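Local coordinates for protein hydroquinone dioxygenase small subunit (Pseudomonas sp., PDB 4ZXA) that forms, together with a large subunit, the Fe2+-dependent hydroquinone 1,2-dioxygenase PnpCD, probably contributing a cupin-fold domain to its dioxygenase activity, at residues 70-76 with 136-142; 91-95 with 130-134; 60-66 with 148-154. One frame throughout, in Å; residues are numbered along the deposited sequence.

Interaction 1: residues 70-76 with 136-142; sequences GQSPWFT and SAYRFEA
This contact is an antiparallel strand pairing broken by an irregularity, in one of the two facing sheets of a cupin sandwich. The segments run 167° apart and bury 765 Å². Gly-70 and Ala-142 form a hydrogen-bonded pair (Gly-70 N to Ala-142 O 2.9 Å, Ala-142 N to Gly-70 O 2.7 Å), as do Phe-75 and Tyr-138, with Phe-75 N to Tyr-138 O and Tyr-138 N to Phe-75 O both 2.9 Å. Between them the register slips by one, because 70-76 spends an extra residue. Gly-70 turns the corner at phi/psi 80/-140, angles that call for glycine. Ser-72 N donates to Phe-140 O (2.8 Å), and p-rotamer Ser-72 OG receives Phe-140 N at 2.8 Å while donating to Pro-73 O at 2.9 Å. On the face of Gln-71 and Glu-141, Arg-139 has Trp-74 NE1 over one side of its guanidinium and Gln-71 NE2 over the opposite side, and its CB sits 3.8 Å from the centroid of the Trp-74 six-membered ring; its NH2 makes a salt bridge to Glu-93. Gln-71 NE2 bonds Glu-141 OE2 (2.7 Å). On the other face, which meets the second sheet, p-rotamer Tyr-138 offers its ring face to Phe-75 CB, a CH-pi contact with CB 3.6 Å from the Tyr-138 centroid. At the far end, Thr-76 OG1 donates a very short 2.5 Å bond to Ser-136 O.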
loop_
_atom_site.group_PDB
_atom_site.type_symbol
_atom_site.label_atom_id
_atom_site.label_comp_id
_atom_site.label_asym_id
_atom_site.label_seq_id
_atom_site.Cartn_x
_atom_site.Cartn_y
_atom_site.Cartn_z
ATOM N N GLY A 70 9.990 18.767 45.583
ATOM C CA GLY A 70 10.527 19.787 46.453
ATOM C C GLY A 70 11.134 20.929 45.663
ATOM O O GLY A 70 10.598 21.348 44.638
ATOM N N GLN A 71 12.263 21.438 46.139
ATOM C CA GLN A 71 12.857 22.623 45.546
ATOM C C GLN A 71 14.247 22.292 45.046
ATOM O O GLN A 71 15.049 21.738 45.793
ATOM C CB GLN A 71 12.939 23.721 46.585
ATOM C CG GLN A 71 13.373 25.060 46.066
ATOM C CD GLN A 71 13.795 25.977 47.200
ATOM O OE1 GLN A 71 14.669 25.623 47.999
ATOM N NE2 GLN A 71 13.167 27.151 47.290
ATOM N N SER A 72 14.528 22.612 43.781
ATOM C CA SER A 72 15.857 22.373 43.205
ATOM C C SER A 72 16.871 23.424 43.661
ATOM O O SER A 72 16.497 24.464 44.207
ATOM C CB SER A 72 15.792 22.402 41.675
ATOM O OG SER A 72 15.743 23.745 41.197
ATOM N N PRO A 73 18.164 23.143 43.441
ATOM C CA PRO A 73 19.221 24.156 43.530
ATOM C C PRO A 73 19.016 25.213 42.454
ATOM O O PRO A 73 18.370 24.912 41.442
ATOM C CB PRO A 73 20.497 23.365 43.211
ATOM C CG PRO A 73 20.172 21.955 43.533
ATOM C CD PRO A 73 18.699 21.785 43.256
ATOM N N TRP A 74 19.537 26.420 42.664
ATOM C CA TRP A 74 19.608 27.393 41.577
ATOM C C TRP A 74 20.537 26.888 40.453
ATOM O O TRP A 74 21.690 26.493 40.698
ATOM C CB TRP A 74 20.103 28.756 42.059
ATOM C CG TRP A 74 19.134 29.572 42.852
ATOM C CD1 TRP A 74 19.140 29.764 44.211
ATOM C CD2 TRP A 74 18.035 30.350 42.344
ATOM N NE1 TRP A 74 18.113 30.603 44.573
ATOM C CE2 TRP A 74 17.422 30.981 43.451
ATOM C CE3 TRP A 74 17.506 30.569 41.067
ATOM C CZ2 TRP A 74 16.311 31.815 43.317
ATOM C CZ3 TRP A 74 16.401 31.401 40.936
ATOM C CH2 TRP A 74 15.816 32.012 42.054
ATOM N N PHE A 75 20.020 26.910 39.226
ATOM C CA PHE A 75 20.748 26.448 38.045
ATOM C C PHE A 75 21.062 27.629 37.127
ATOM O O PHE A 75 20.344 28.636 37.118
ATOM C CB PHE A 75 19.903 25.452 37.254
ATOM C CG PHE A 75 19.636 24.166 37.967
ATOM C CD1 PHE A 75 20.679 23.338 38.347
ATOM C CD2 PHE A 75 18.337 23.763 38.219
ATOM C CE1 PHE A 75 20.430 22.127 38.984
ATOM C CE2 PHE A 75 18.073 22.555 38.852
ATOM C CZ PHE A 75 19.117 21.735 39.238
ATOM N N THR A 76 22.118 27.501 36.339
ATOM C CA THR A 76 22.393 28.512 35.337
ATOM C C THR A 76 23.244 27.955 34.190
ATOM O O THR A 76 23.926 26.933 34.337
ATOM C CB THR A 76 23.113 29.718 35.964
ATOM O OG1 THR A 76 22.937 30.881 35.135
ATOM C CG2 THR A 76 24.607 29.404 36.148
ATOM N N SER A 136 20.611 33.644 33.151
ATOM C CA SER A 136 19.663 33.784 34.231
ATOM C C SER A 136 19.936 32.636 35.173
ATOM O O SER A 136 20.596 31.666 34.799
ATOM C CB SER A 136 18.239 33.717 33.709
ATOM O OG SER A 136 17.891 32.374 33.441
ATOM N N ALA A 137 19.475 32.763 36.410
ATOM C CA ALA A 137 19.466 31.619 37.306
ATOM C C ALA A 137 18.013 31.192 37.418
ATOM O O ALA A 137 17.107 32.032 37.364
ATOM C CB ALA A 137 20.033 31.985 38.660
ATOM N N TYR A 138 17.780 29.894 37.542
ATOM C CA TYR A 138 16.410 29.413 37.606
ATOM C C TYR A 138 16.288 28.295 38.623
ATOM O O TYR A 138 17.225 27.523 38.817
ATOM C CB TYR A 138 15.917 28.981 36.214
ATOM C CG TYR A 138 16.742 27.895 35.576
ATOM C CD1 TYR A 138 17.843 28.206 34.796
ATOM C CD2 TYR A 138 16.419 26.554 35.756
ATOM C CE1 TYR A 138 18.608 27.207 34.204
ATOM C CE2 TYR A 138 17.173 25.542 35.166
ATOM C CZ TYR A 138 18.270 25.869 34.388
ATOM O OH TYR A 138 19.042 24.872 33.802
ATOM N N ARG A 139 15.137 28.225 39.284
ATOM C CA ARG A 139 14.917 27.261 40.362
ATOM C C ARG A 139 13.545 26.603 40.218
ATOM O O ARG A 139 12.567 27.264 39.866
ATOM C CB ARG A 139 15.038 27.965 41.721
ATOM C CG ARG A 139 15.079 27.035 42.935
ATOM C CD ARG A 139 15.587 27.750 44.184
ATOM N NE ARG A 139 14.679 28.808 44.630
ATOM C CZ ARG A 139 14.763 29.418 45.815
ATOM N NH1 ARG A 139 15.717 29.077 46.679
ATOM N NH2 ARG A 139 13.894 30.369 46.141
ATOM N N PHE A 140 13.496 25.299 40.474
ATOM C CA PHE A 140 12.277 24.504 40.342
ATOM C C PHE A 140 11.584 24.261 41.695
ATOM O O PHE A 140 12.230 23.853 42.670
ATOM C CB PHE A 140 12.615 23.148 39.719
ATOM C CG PHE A 140 13.117 23.220 38.292
ATOM C CD1 PHE A 140 12.432 23.939 37.327
ATOM C CD2 PHE A 140 14.271 22.547 37.917
ATOM C CE1 PHE A 140 12.893 23.985 36.020
ATOM C CE2 PHE A 140 14.738 22.595 36.613
ATOM C CZ PHE A 140 14.051 23.312 35.668
ATOM N N GLU A 141 10.271 24.493 41.735
ATOM C CA GLU A 141 9.432 24.243 42.913
ATOM C C GLU A 141 8.354 23.210 42.609
ATOM O O GLU A 141 7.539 23.420 41.717
ATOM C CB GLU A 141 8.698 25.518 43.319
ATOM C CG GLU A 141 9.574 26.643 43.797
ATOM C CD GLU A 141 10.224 26.335 45.126
ATOM O OE1 GLU A 141 9.922 25.260 45.710
ATOM O OE2 GLU A 141 11.042 27.170 45.571
ATOM N N ALA A 142 8.303 22.127 43.373
ATOM C CA ALA A 142 7.306 21.092 43.128
ATOM C C ALA A 142 6.689 20.560 44.424
ATOM O O ALA A 142 7.376 19.925 45.231
ATOM C CB ALA A 142 7.919 19.949 42.321
#

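Interaction 2: residues 91-95 with 130-134; sequences RVEFL and CLLPA
The ring of Phe-94 is the main bump between these two segments, Phe-94 accounting for 61 Å² of the covered surface. Strand 91-95 and strand 130-132 pass 9.9 Å apart at their axes with a crossing angle of 37°, too far for backbone pairing, so side chains of 91-95 meet side chains and one backbone carbonyl, Leu-131 O, of 130-134. Val-92 (chi1 t) and Phe-94 (m, chi2 -89°) point toward the opposite segment, whereas Arg-91, Glu-93 and Leu-95 lie out of its reach. The Phe-94 ring enters a shallow hollow at the end of strand 130-132. Cys-130 SG, carried in the p rotamer, lies at the ring edge, 4.1 Å from Phe-94 CZ; Phe-94 CE1 meets Leu-131 O at 3.7 Å, Leu-132 CD2 at 3.8 Å and Pro-133 CD at 3.7 Å. This is sheet-against-sheet packing across the interior of the cupin sandwich, with Tyr-138 touching both Phe-94 and Leu-132. In return Leu-132 (m, t) sets its CD2 methyl into the notch between Phe-94 and Val-92, 4.2 Å from Val-92 CG1. Backbone angles of -108/88 at Leu-132 and -58/139 at Pro-133 carry the chain out of the strand beside the ring, and only 161 Å² is buried. The large subunit reaches the same spot: its Leu-214 packs on Phe-94, and one of its strands pairs antiparallel with Cys-130, continuing the sheet across the interface.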
loop_
_atom_site.group_PDB
_atom_site.type_symbol
_atom_site.label_atom_id
_atom_site.label_comp_id
_atom_site.label_asym_id
_atom_site.label_seq_id
_atom_site.Cartn_x
_atom_site.Cartn_y
_atom_site.Cartn_z
ATOM N N ARG A 91 6.803 25.024 39.566
ATOM C CA ARG A 91 6.972 26.464 39.579
ATOM C C ARG A 91 8.443 26.734 39.268
ATOM O O ARG A 91 9.329 26.084 39.824
ATOM C CB ARG A 91 6.597 27.005 40.961
ATOM C CG ARG A 91 6.968 28.457 41.220
ATOM C CD ARG A 91 6.458 28.914 42.587
ATOM N NE ARG A 91 6.690 30.338 42.787
ATOM C CZ ARG A 91 7.827 30.832 43.267
ATOM N NH1 ARG A 91 8.806 30.001 43.600
ATOM N NH2 ARG A 91 7.988 32.146 43.422
ATOM N N VAL A 92 8.707 27.674 38.369
ATOM C CA VAL A 92 10.083 27.986 37.996
ATOM C C VAL A 92 10.383 29.450 38.329
ATOM O O VAL A 92 9.747 30.352 37.774
ATOM C CB VAL A 92 10.353 27.693 36.477
ATOM C CG1 VAL A 92 11.831 27.870 36.133
ATOM C CG2 VAL A 92 9.888 26.283 36.099
ATOM N N GLU A 93 11.337 29.674 39.237
ATOM C CA GLU A 93 11.737 31.026 39.642
ATOM C C GLU A 93 12.912 31.517 38.808
ATOM O O GLU A 93 13.864 30.769 38.583
ATOM C CB GLU A 93 12.190 31.045 41.097
ATOM C CG GLU A 93 11.104 30.914 42.134
ATOM C CD GLU A 93 11.663 30.516 43.500
ATOM O OE1 GLU A 93 12.551 31.227 44.026
ATOM O OE2 GLU A 93 11.221 29.478 44.037
ATOM N N PHE A 94 12.877 32.785 38.402
ATOM C CA PHE A 94 13.918 33.340 37.537
ATOM C C PHE A 94 14.619 34.560 38.126
ATOM O O PHE A 94 13.975 35.552 38.468
ATOM C CB PHE A 94 13.328 33.732 36.174
ATOM C CG PHE A 94 12.860 32.568 35.347
ATOM C CD1 PHE A 94 13.733 31.915 34.486
ATOM C CD2 PHE A 94 11.550 32.134 35.423
ATOM C CE1 PHE A 94 13.300 30.839 33.713
ATOM C CE2 PHE A 94 11.106 31.058 34.662
ATOM C CZ PHE A 94 11.980 30.409 33.805
ATOM N N LEU A 95 15.944 34.488 38.212
ATOM C CA LEU A 95 16.777 35.639 38.552
ATOM C C LEU A 95 17.629 36.080 37.365
ATOM O O LEU A 95 18.300 35.248 36.743
ATOM C CB LEU A 95 17.733 35.262 39.672
ATOM C CG LEU A 95 17.184 35.280 41.083
ATOM C CD1 LEU A 95 18.251 34.741 42.010
ATOM C CD2 LEU A 95 16.804 36.706 41.420
ATOM N N CYS A 130 8.749 26.043 28.932
ATOM C CA CYS A 130 9.249 27.390 29.090
ATOM C C CYS A 130 10.697 27.495 28.618
ATOM O O CYS A 130 11.441 26.506 28.605
ATOM C CB CYS A 130 9.120 27.865 30.547
ATOM S SG CYS A 130 10.404 27.243 31.639
ATOM N N LEU A 131 11.081 28.707 28.231
ATOM C CA LEU A 131 12.475 29.042 27.951
ATOM C C LEU A 131 13.248 29.252 29.268
ATOM O O LEU A 131 12.746 29.861 30.212
ATOM C CB LEU A 131 12.542 30.307 27.077
ATOM C CG LEU A 131 13.840 31.115 26.915
ATOM C CD1 LEU A 131 14.960 30.299 26.274
ATOM C CD2 LEU A 131 13.569 32.353 26.086
ATOM N N LEU A 132 14.456 28.711 29.328
ATOM C CA LEU A 132 15.382 29.003 30.406
ATOM C C LEU A 132 16.485 29.890 29.830
ATOM O O LEU A 132 17.516 29.391 29.384
ATOM C CB LEU A 132 15.965 27.706 30.962
ATOM C CG LEU A 132 14.890 26.723 31.441
ATOM C CD1 LEU A 132 15.498 25.358 31.729
ATOM C CD2 LEU A 132 14.148 27.264 32.670
ATOM N N PRO A 133 16.266 31.215 29.844
ATOM C CA PRO A 133 17.118 32.191 29.147
ATOM C C PRO A 133 18.568 32.112 29.610
ATOM O O PRO A 133 18.830 31.954 30.817
ATOM C CB PRO A 133 16.532 33.547 29.556
ATOM C CG PRO A 133 15.172 33.241 30.135
ATOM C CD PRO A 133 15.270 31.861 30.714
ATOM N N ALA A 134 19.497 32.226 28.663
ATOM C CA ALA A 134 20.908 32.237 29.002
ATOM C C ALA A 134 21.208 33.448 29.870
ATOM O O ALA A 134 20.709 34.551 29.609
ATOM C CB ALA A 134 21.775 32.259 27.737
#

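Interaction 3: residues 60-66 with 148-154; sequences GYVVETL and ILQQTIK
Seven backbone hydrogen bonds join 60-66 to 148-154 as central antiparallel strands of the cupin domain's other sheet. Leu-66 N to Ile-148 O (2.7 Å) and Ile-148 N to Leu-66 O (2.8 Å) make one hydrogen-bonded pair; Glu-64 with Gln-150 and Val-62 with Thr-152 follow, with Glu-64 N to Gln-150 O 2.9 Å and Val-62 N to Thr-152 O 2.9 Å. Lys-154 N to Gly-60 O (3.0 Å) closes the row. The strand axes lie 4.6 Å apart at 151°. On the interior face, Glu-64 OE2 takes a bond from Ser-158, while Gln-150 NE2 bonds Tyr-138 OH and Thr-152 OG1 bonds Glu-81; Leu-66 CB rests 4.0 Å from Ile-148 CB. The opposite face carries Tyr-61, Val-63 and Gln-151 against the large subunit, whose Ser-236 and Ser-241 bond Gln-151; there Val-63 CG1 meets Leu-149 CD2 at 3.6 Å. A water donates to both Glu-64 OE2 (2.6 Å) and Ile-153 O (2.9 Å).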
loop_
_atom_site.group_PDB
_atom_site.type_symbol
_atom_site.label_atom_id
_atom_site.label_comp_id
_atom_site.label_asym_id
_atom_site.label_seq_id
_atom_site.Cartn_x
_atom_site.Cartn_y
_atom_site.Cartn_z
ATOM N N GLY A 60 27.177 15.489 22.276
ATOM C CA GLY A 60 27.327 16.411 23.382
ATOM C C GLY A 60 26.070 17.176 23.726
ATOM O O GLY A 60 26.023 17.857 24.739
ATOM N N TYR A 61 25.050 17.083 22.881
ATOM C CA TYR A 61 23.751 17.642 23.246
ATOM C C TYR A 61 23.007 16.606 24.064
ATOM O O TYR A 61 23.166 15.388 23.856
ATOM C CB TYR A 61 22.965 18.065 22.013
ATOM C CG TYR A 61 23.703 19.125 21.250
ATOM C CD1 TYR A 61 23.563 20.462 21.596
ATOM C CD2 TYR A 61 24.584 18.790 20.205
ATOM C CE1 TYR A 61 24.271 21.452 20.923
ATOM C CE2 TYR A 61 25.284 19.775 19.515
ATOM C CZ TYR A 61 25.127 21.102 19.891
ATOM O OH TYR A 61 25.800 22.093 19.233
ATOM N N VAL A 62 22.225 17.063 25.028
ATOM C CA VAL A 62 21.562 16.098 25.892
ATOM C C VAL A 62 20.081 16.357 26.054
ATOM O O VAL A 62 19.612 17.492 25.972
ATOM C CB VAL A 62 22.235 15.990 27.304
ATOM C CG1 VAL A 62 23.635 15.373 27.207
ATOM C CG2 VAL A 62 22.274 17.346 28.006
ATOM N N VAL A 63 19.351 15.271 26.261
ATOM C CA VAL A 63 18.021 15.364 26.830
ATOM C C VAL A 63 18.085 14.748 28.222
ATOM O O VAL A 63 18.432 13.577 28.378
ATOM C CB VAL A 63 16.970 14.667 25.978
ATOM C CG1 VAL A 63 15.646 14.622 26.723
ATOM C CG2 VAL A 63 16.812 15.404 24.662
ATOM N N GLU A 64 17.799 15.565 29.229
ATOM C CA GLU A 64 17.822 15.130 30.621
ATOM C C GLU A 64 16.402 14.952 31.161
ATOM O O GLU A 64 15.479 15.694 30.793
ATOM C CB GLU A 64 18.580 16.140 31.494
ATOM C CG GLU A 64 20.047 16.294 31.159
ATOM C CD GLU A 64 20.651 17.522 31.814
ATOM O OE1 GLU A 64 19.872 18.418 32.214
ATOM O OE2 GLU A 64 21.903 17.593 31.929
ATOM N N THR A 65 16.243 13.944 32.016
ATOM C CA THR A 65 15.003 13.719 32.747
ATOM C C THR A 65 15.207 14.098 34.210
ATOM O O THR A 65 16.129 13.607 34.860
ATOM C CB THR A 65 14.534 12.241 32.654
ATOM O OG1 THR A 65 14.229 11.918 31.292
ATOM C CG2 THR A 65 13.278 12.022 33.491
ATOM N N LEU A 66 14.374 14.996 34.720
ATOM C CA LEU A 66 14.442 15.361 36.139
ATOM C C LEU A 66 13.198 14.927 36.909
ATOM O O LEU A 66 12.050 15.115 36.450
ATOM C CB LEU A 66 14.649 16.868 36.336
ATOM C CG LEU A 66 15.996 17.484 35.966
ATOM C CD1 LEU A 66 16.218 17.422 34.462
ATOM C CD2 LEU A 66 16.064 18.922 36.454
ATOM N N ILE A 148 10.288 16.518 34.759
ATOM C CA ILE A 148 10.750 17.602 33.886
ATOM C C ILE A 148 11.719 17.077 32.822
ATOM O O ILE A 148 12.702 16.395 33.150
ATOM C CB ILE A 148 11.519 18.696 34.657
ATOM C CG1 ILE A 148 10.694 19.264 35.816
ATOM C CG2 ILE A 148 11.957 19.801 33.709
ATOM C CD1 ILE A 148 11.457 20.290 36.667
ATOM N N LEU A 149 11.443 17.397 31.555
ATOM C CA LEU A 149 12.381 17.123 30.474
ATOM C C LEU A 149 13.163 18.385 30.190
ATOM O O LEU A 149 12.579 19.446 29.916
ATOM C CB LEU A 149 11.653 16.704 29.198
ATOM C CG LEU A 149 11.385 15.225 28.951
ATOM C CD1 LEU A 149 10.520 15.059 27.717
ATOM C CD2 LEU A 149 12.668 14.479 28.766
ATOM N N GLN A 150 14.481 18.274 30.249
ATOM C CA GLN A 150 15.327 19.422 29.975
ATOM C C GLN A 150 16.180 19.205 28.722
ATOM O O GLN A 150 16.904 18.210 28.614
ATOM C CB GLN A 150 16.216 19.734 31.187
ATOM C CG GLN A 150 17.173 20.891 30.960
ATOM C CD GLN A 150 17.380 21.753 32.206
ATOM O OE1 GLN A 150 16.566 21.736 33.138
ATOM N NE2 GLN A 150 18.470 22.524 32.217
ATOM N N GLN A 151 16.077 20.149 27.790
ATOM C CA GLN A 151 16.927 20.196 26.607
ATOM C C GLN A 151 18.139 21.096 26.852
ATOM O O GLN A 151 17.999 22.298 27.083
ATOM C CB GLN A 151 16.130 20.718 25.419
ATOM C CG GLN A 151 16.953 20.944 24.163
ATOM C CD GLN A 151 16.165 21.734 23.143
ATOM O OE1 GLN A 151 15.180 22.388 23.496
ATOM N NE2 GLN A 151 16.578 21.679 21.877
ATOM N N THR A 152 19.331 20.519 26.796
ATOM C CA THR A 152 20.523 21.285 27.138
ATOM C C THR A 152 21.793 20.632 26.587
ATOM O O THR A 152 21.727 19.862 25.627
ATOM C CB THR A 152 20.624 21.510 28.681
ATOM O OG1 THR A 152 21.684 22.432 28.971
ATOM C CG2 THR A 152 20.863 20.190 29.421
ATOM N N ILE A 153 22.940 20.927 27.201
ATOM C CA ILE A 153 24.215 20.370 26.765
ATOM C C ILE A 153 24.903 19.646 27.914
ATOM O O ILE A 153 24.877 20.120 29.039
ATOM C CB ILE A 153 25.127 21.491 26.223
ATOM C CG1 ILE A 153 24.430 22.194 25.049
ATOM C CG2 ILE A 153 26.511 20.949 25.846
ATOM C CD1 ILE A 153 25.222 23.340 24.436
ATOM N N LYS A 154 25.512 18.497 27.636
ATOM C CA LYS A 154 26.172 17.711 28.682
ATOM C C LYS A 154 27.077 18.619 29.508
ATOM O O LYS A 154 27.902 19.349 28.954
ATOM C CB LYS A 154 26.987 16.558 28.080
ATOM C CG LYS A 154 26.936 15.245 28.870
ATOM C CD LYS A 154 28.274 14.936 29.492
ATOM C CE LYS A 154 29.073 13.923 28.706
ATOM N NZ LYS A 154 28.539 12.563 28.911
HETATM O O HOH W 1 23.492 19.614 31.580
#

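Read from the N terminus, the chain illustrates how a cupin sandwich is closed by nested long-range contacts. Residues 60-66 open interaction 3, the corner at Gly-70 passes the chain to the other sheet for interaction 1, and 91-95 open interaction 2. The loops then close from the inside out: 130-134 complete interaction 2, 136-142 interaction 1, and 148-154 interaction 3, so that none cross. Interactions 1 and 3 each pair strands within one sheet, whereas interaction 2 bridges the two. Direct contacts join them: Glu-93 OE1 meets Arg-139 NH2 at 2.6 Å in a salt bridge, and Phe-140 CG lies 3.7 Å from Ile-148 CD1.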